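Local coordinates for tubulin-like protein CetZ2 (Haloferax volcanii, PDB 4B45) that binds and probably hydrolyses GTP, assembles into tubulin-like protofilaments and takes part in controlling the shape of the archaeal cell, at residues L257-A271 against A311-V325. Residues are numbered along the deposited sequence; the frame is centred on the assembly and turned at random.
Sequences LPDASDADAALVVIA and ASLVLLGGVERSERV
Ala-311 trades two backbone bonds with Ala-271, and antiparallel hydrogen-bonded pairs recur at Leu-313 with Val-269, Leu-315 with Leu-267 and Gly-317 with Ala-265. The strand axes run at 170°. Ser-312 sits opposite Ile-270, whose CD1 presses closely on Ser-312 OG at 3.1 Å; serine suits the place because its hydroxyl is bonded to Thr-246 and Thr-247. Val-314 and Val-268 lie side by side on the same face, a beta-branched pair suited to extended backbone. Next along that face, Leu-316 has CG anti to its carbonyl carbon and beside the backbone N (chi1 -56°). Its CD2 lies 4.1 Å from Ala-266 CB, and its CB packs on Ala-263. Asp-264 and Ala-265 together face Gly-317 in a classic beta bulge. Gly-318 takes a positive phi of 64°, and a CB there would collide with Asp-264 CB. Beyond the corner, Val-319 spreads both methyls over Ala-260, CG1 reaching its CB at 3.8 Å. Glu-320 N bonds to Asp-262 O, while Glu-320 O accepts from a water that also joins Asp-259 O and Asp-262 N. Ser-322 N-caps the final helix: its OG donates to Pro-258 O at 2.9 Å, in the carbonyl plane, and accepts weakly from Val-325 N. An alanine here is likely to leave Pro-258 O without this donor and the first helical turn without its side-chain cap. Asp-259 OD2 takes Glu-323 N at 2.8 Å on its anti side. Arg-324 NH2 forms a salt bridge to Asp-164, near the nucleotide pocket, and Val-325 CG2 rests 3.7 Å from Leu-257 CD2. Within the C-terminal domain's sheet the two strands lie between 222-231 and 298-304; helix 210-217 covers Leu-267 and Leu-315, and helix 240-252 packs on Ile-270.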
loop_
_atom_site.group_PDB
_atom_site.type_symbol
_atom_site.label_atom_id
_atom_site.label_comp_id
_atom_site.label_asym_id
_atom_site.label_seq_id
_atom_site.Cartn_x
_atom_site.Cartn_y
_atom_site.Cartn_z
ATOM N N LEU A 257 -6.997 1.369 5.585
ATOM C CA LEU A 257 -7.199 2.459 6.539
ATOM C C LEU A 257 -8.678 2.519 6.959
ATOM O O LEU A 257 -9.538 2.736 6.113
ATOM C CB LEU A 257 -6.861 3.780 5.853
ATOM C CG LEU A 257 -7.158 5.049 6.653
ATOM C CD1 LEU A 257 -6.181 5.178 7.839
ATOM C CD2 LEU A 257 -7.087 6.273 5.749
ATOM N N PRO A 258 -8.985 2.348 8.263
ATOM C CA PRO A 258 -10.389 2.405 8.721
ATOM C C PRO A 258 -11.105 3.727 8.423
ATOM O O PRO A 258 -10.483 4.797 8.425
ATOM C CB PRO A 258 -10.273 2.243 10.245
ATOM C CG PRO A 258 -8.983 1.520 10.451
ATOM C CD PRO A 258 -8.062 1.990 9.357
ATOM N N ASP A 259 -12.417 3.638 8.207
ATOM C CA ASP A 259 -13.274 4.804 7.968
ATOM C C ASP A 259 -12.809 5.637 6.760
ATOM O O ASP A 259 -12.691 6.859 6.842
ATOM C CB ASP A 259 -13.390 5.669 9.235
ATOM C CG ASP A 259 -14.543 6.663 9.166
ATOM O OD1 ASP A 259 -15.545 6.368 8.479
ATOM O OD2 ASP A 259 -14.452 7.740 9.802
ATOM N N ALA A 260 -12.578 4.971 5.633
ATOM C CA ALA A 260 -12.085 5.647 4.432
ATOM C C ALA A 260 -13.141 5.831 3.338
ATOM O O ALA A 260 -12.785 6.011 2.172
ATOM C CB ALA A 260 -10.896 4.883 3.862
ATOM N N SER A 261 -14.422 5.801 3.706
ATOM C CA SER A 261 -15.517 5.901 2.725
ATOM C C SER A 261 -15.560 7.217 1.969
ATOM O O SER A 261 -15.785 7.238 0.769
ATOM C CB SER A 261 -16.883 5.704 3.390
ATOM O OG SER A 261 -17.280 4.352 3.351
ATOM N N ASP A 262 -15.384 8.317 2.689
ATOM C CA ASP A 262 -15.532 9.640 2.102
ATOM C C ASP A 262 -14.362 9.965 1.168
ATOM O O ASP A 262 -13.400 10.610 1.568
ATOM C CB ASP A 262 -15.663 10.675 3.215
ATOM C CG ASP A 262 -15.936 12.063 2.695
ATOM O OD1 ASP A 262 -16.118 12.215 1.469
ATOM O OD2 ASP A 262 -15.972 13.005 3.521
ATOM N N ALA A 263 -14.458 9.530 -0.083
ATOM C CA ALA A 263 -13.334 9.664 -1.001
ATOM C C ALA A 263 -13.677 10.415 -2.283
ATOM O O ALA A 263 -14.824 10.443 -2.729
ATOM C CB ALA A 263 -12.758 8.301 -1.323
ATOM N N ASP A 264 -12.659 11.022 -2.873
ATOM C CA ASP A 264 -12.830 11.799 -4.083
ATOM C C ASP A 264 -12.949 10.887 -5.305
ATOM O O ASP A 264 -13.636 11.211 -6.267
ATOM C CB ASP A 264 -11.658 12.783 -4.241
ATOM C CG ASP A 264 -11.733 13.579 -5.534
ATOM O OD1 ASP A 264 -12.580 14.497 -5.625
ATOM O OD2 ASP A 264 -10.947 13.288 -6.462
ATOM N N ALA A 265 -12.274 9.746 -5.269
ATOM C CA ALA A 265 -12.292 8.833 -6.404
ATOM C C ALA A 265 -12.264 7.402 -5.907
ATOM O O ALA A 265 -11.850 7.131 -4.780
ATOM C CB ALA A 265 -11.096 9.094 -7.326
ATOM N N ALA A 266 -12.715 6.480 -6.745
ATOM C CA ALA A 266 -12.726 5.086 -6.361
ATOM C C ALA A 266 -12.559 4.215 -7.582
ATOM O O ALA A 266 -12.938 4.599 -8.688
ATOM C CB ALA A 266 -14.025 4.744 -5.654
ATOM N N LEU A 267 -11.989 3.037 -7.368
ATOM C CA LEU A 267 -11.897 2.030 -8.410
ATOM C C LEU A 267 -12.391 0.697 -7.860
ATOM O O LEU A 267 -11.844 0.154 -6.896
ATOM C CB LEU A 267 -10.462 1.903 -8.917
ATOM C CG LEU A 267 -10.256 0.714 -9.843
ATOM C CD1 LEU A 267 -11.067 0.917 -11.141
ATOM C CD2 LEU A 267 -8.783 0.494 -10.136
ATOM N N VAL A 268 -13.441 0.174 -8.480
ATOM C CA VAL A 268 -14.028 -1.070 -8.028
ATOM C C VAL A 268 -13.660 -2.204 -8.961
ATOM O O VAL A 268 -14.035 -2.216 -10.134
ATOM C CB VAL A 268 -15.548 -0.966 -7.975
ATOM C CG1 VAL A 268 -16.137 -2.230 -7.378
ATOM C CG2 VAL A 268 -15.943 0.273 -7.189
ATOM N N VAL A 269 -12.918 -3.160 -8.425
ATOM C CA VAL A 269 -12.502 -4.312 -9.193
ATOM C C VAL A 269 -13.176 -5.514 -8.556
ATOM O O VAL A 269 -13.043 -5.756 -7.354
ATOM C CB VAL A 269 -10.944 -4.466 -9.205
ATOM C CG1 VAL A 269 -10.502 -5.702 -9.992
ATOM C CG2 VAL A 269 -10.281 -3.225 -9.784
ATOM N N ILE A 270 -13.945 -6.233 -9.359
ATOM C CA ILE A 270 -14.487 -7.517 -8.950
ATOM C C ILE A 270 -13.613 -8.570 -9.601
ATOM O O ILE A 270 -13.455 -8.586 -10.827
ATOM C CB ILE A 270 -15.933 -7.706 -9.441
ATOM C CG1 ILE A 270 -16.809 -6.555 -8.954
ATOM C CG2 ILE A 270 -16.485 -9.055 -9.003
ATOM C CD1 ILE A 270 -16.684 -6.295 -7.487
ATOM N N ALA A 271 -13.028 -9.437 -8.783
ATOM C CA ALA A 271 -12.144 -10.476 -9.293
ATOM C C ALA A 271 -12.752 -11.871 -9.150
ATOM O O ALA A 271 -13.440 -12.170 -8.167
ATOM C CB ALA A 271 -10.786 -10.408 -8.575
ATOM N N ALA A 311 -14.014 -11.749 -5.356
ATOM C CA ALA A 311 -13.615 -10.712 -4.421
ATOM C C ALA A 311 -13.842 -9.343 -5.015
ATOM O O ALA A 311 -13.835 -9.189 -6.231
ATOM C CB ALA A 311 -12.157 -10.882 -3.998
ATOM N N SER A 312 -14.070 -8.368 -4.142
ATOM C CA SER A 312 -14.064 -6.972 -4.527
ATOM C C SER A 312 -12.790 -6.344 -3.980
ATOM O O SER A 312 -12.437 -6.501 -2.802
ATOM C CB SER A 312 -15.275 -6.222 -3.978
ATOM O OG SER A 312 -16.480 -6.789 -4.456
ATOM N N LEU A 313 -12.097 -5.638 -4.850
ATOM C CA LEU A 313 -10.898 -4.934 -4.470
ATOM C C LEU A 313 -11.220 -3.497 -4.804
ATOM O O LEU A 313 -11.432 -3.166 -5.972
ATOM C CB LEU A 313 -9.742 -5.440 -5.314
ATOM C CG LEU A 313 -8.327 -4.954 -5.050
ATOM C CD1 LEU A 313 -7.802 -5.541 -3.735
ATOM C CD2 LEU A 313 -7.445 -5.364 -6.223
ATOM N N VAL A 314 -11.324 -2.655 -3.782
ATOM C CA VAL A 314 -11.719 -1.263 -3.990
ATOM C C VAL A 314 -10.655 -0.267 -3.549
ATOM O O VAL A 314 -10.368 -0.153 -2.364
ATOM C CB VAL A 314 -13.005 -0.934 -3.235
ATOM C CG1 VAL A 314 -13.363 0.520 -3.444
ATOM C CG2 VAL A 314 -14.149 -1.839 -3.720
ATOM N N LEU A 315 -10.094 0.463 -4.513
ATOM C CA LEU A 315 -9.129 1.521 -4.244
ATOM C C LEU A 315 -9.882 2.823 -4.058
ATOM O O LEU A 315 -10.717 3.179 -4.887
ATOM C CB LEU A 315 -8.140 1.656 -5.416
ATOM C CG LEU A 315 -7.112 2.794 -5.313
ATOM C CD1 LEU A 315 -6.183 2.607 -4.098
ATOM C CD2 LEU A 315 -6.301 2.966 -6.614
ATOM N N LEU A 316 -9.612 3.518 -2.957
ATOM C CA LEU A 316 -10.241 4.805 -2.693
ATOM C C LEU A 316 -9.186 5.891 -2.683
ATOM O O LEU A 316 -8.261 5.856 -1.870
ATOM C CB LEU A 316 -10.958 4.773 -1.347
ATOM C CG LEU A 316 -12.000 3.661 -1.208
ATOM C CD1 LEU A 316 -12.072 3.161 0.209
ATOM C CD2 LEU A 316 -13.358 4.169 -1.658
ATOM N N GLY A 317 -9.325 6.866 -3.570
ATOM C CA GLY A 317 -8.331 7.919 -3.671
ATOM C C GLY A 317 -8.875 9.206 -3.097
ATOM O O GLY A 317 -10.080 9.452 -3.159
ATOM N N GLY A 318 -8.000 10.024 -2.519
ATOM C CA GLY A 318 -8.422 11.285 -1.921
ATOM C C GLY A 318 -9.360 11.088 -0.747
ATOM O O GLY A 318 -10.437 11.680 -0.691
ATOM N N VAL A 319 -8.953 10.237 0.189
ATOM C CA VAL A 319 -9.757 9.943 1.368
ATOM C C VAL A 319 -9.793 11.134 2.321
ATOM O O VAL A 319 -8.780 11.805 2.525
ATOM C CB VAL A 319 -9.190 8.722 2.087
ATOM C CG1 VAL A 319 -9.889 8.500 3.427
ATOM C CG2 VAL A 319 -9.287 7.490 1.172
ATOM N N GLU A 320 -10.961 11.405 2.893
ATOM C CA GLU A 320 -11.090 12.494 3.849
ATOM C C GLU A 320 -12.070 12.208 4.992
ATOM O O GLU A 320 -12.872 11.281 4.927
ATOM C CB GLU A 320 -11.443 13.797 3.130
ATOM C CG GLU A 320 -10.217 14.650 2.834
ATOM C CD GLU A 320 -10.360 15.493 1.581
ATOM O OE1 GLU A 320 -11.393 15.363 0.887
ATOM O OE2 GLU A 320 -9.431 16.282 1.291
ATOM N N ARG A 321 -11.965 13.006 6.049
ATOM C CA ARG A 321 -12.845 12.897 7.205
ATOM C C ARG A 321 -12.860 11.500 7.831
ATOM O O ARG A 321 -13.885 11.052 8.341
ATOM C CB ARG A 321 -14.257 13.362 6.837
ATOM C CG ARG A 321 -14.299 14.840 6.493
ATOM C CD ARG A 321 -15.682 15.321 6.079
ATOM N NE ARG A 321 -15.681 16.771 5.882
ATOM C CZ ARG A 321 -16.728 17.487 5.481
ATOM N NH1 ARG A 321 -17.888 16.897 5.218
ATOM N NH2 ARG A 321 -16.611 18.802 5.339
ATOM N N SER A 322 -11.714 10.826 7.788
ATOM C CA SER A 322 -11.546 9.528 8.428
ATOM C C SER A 322 -11.273 9.688 9.916
ATOM O O SER A 322 -10.325 10.368 10.308
ATOM C CB SER A 322 -10.385 8.768 7.797
ATOM O OG SER A 322 -10.033 7.651 8.592
ATOM N N GLU A 323 -12.103 9.049 10.735
ATOM C CA GLU A 323 -12.003 9.138 12.194
ATOM C C GLU A 323 -10.612 8.736 12.671
ATOM O O GLU A 323 -10.035 9.371 13.550
ATOM C CB GLU A 323 -13.045 8.227 12.840
ATOM C CG GLU A 323 -13.796 8.845 14.002
ATOM C CD GLU A 323 -15.168 8.214 14.209
ATOM O OE1 GLU A 323 -15.457 7.192 13.545
ATOM O OE2 GLU A 323 -15.959 8.745 15.025
ATOM N N ARG A 324 -10.095 7.668 12.073
ATOM C CA ARG A 324 -8.800 7.114 12.412
ATOM C C ARG A 324 -7.678 8.108 12.099
ATOM O O ARG A 324 -6.812 8.346 12.947
ATOM C CB ARG A 324 -8.587 5.779 11.671
ATOM C CG ARG A 324 -7.156 5.222 11.737
ATOM C CD ARG A 324 -6.625 5.086 13.169
ATOM N NE ARG A 324 -5.450 4.221 13.179
ATOM C CZ ARG A 324 -4.367 4.402 13.932
ATOM N NH1 ARG A 324 -4.270 5.442 14.755
ATOM N NH2 ARG A 324 -3.367 3.537 13.843
ATOM N N VAL A 325 -7.700 8.691 10.897
ATOM C CA VAL A 325 -6.724 9.730 10.545
ATOM C C VAL A 325 -6.817 10.943 11.471
ATOM O O VAL A 325 -5.810 11.422 11.995
ATOM C CB VAL A 325 -6.852 10.180 9.061
ATOM C CG1 VAL A 325 -5.898 11.345 8.761
ATOM C CG2 VAL A 325 -6.530 9.028 8.146
HETATM O O HOH W 1 -13.821 8.737 5.038
#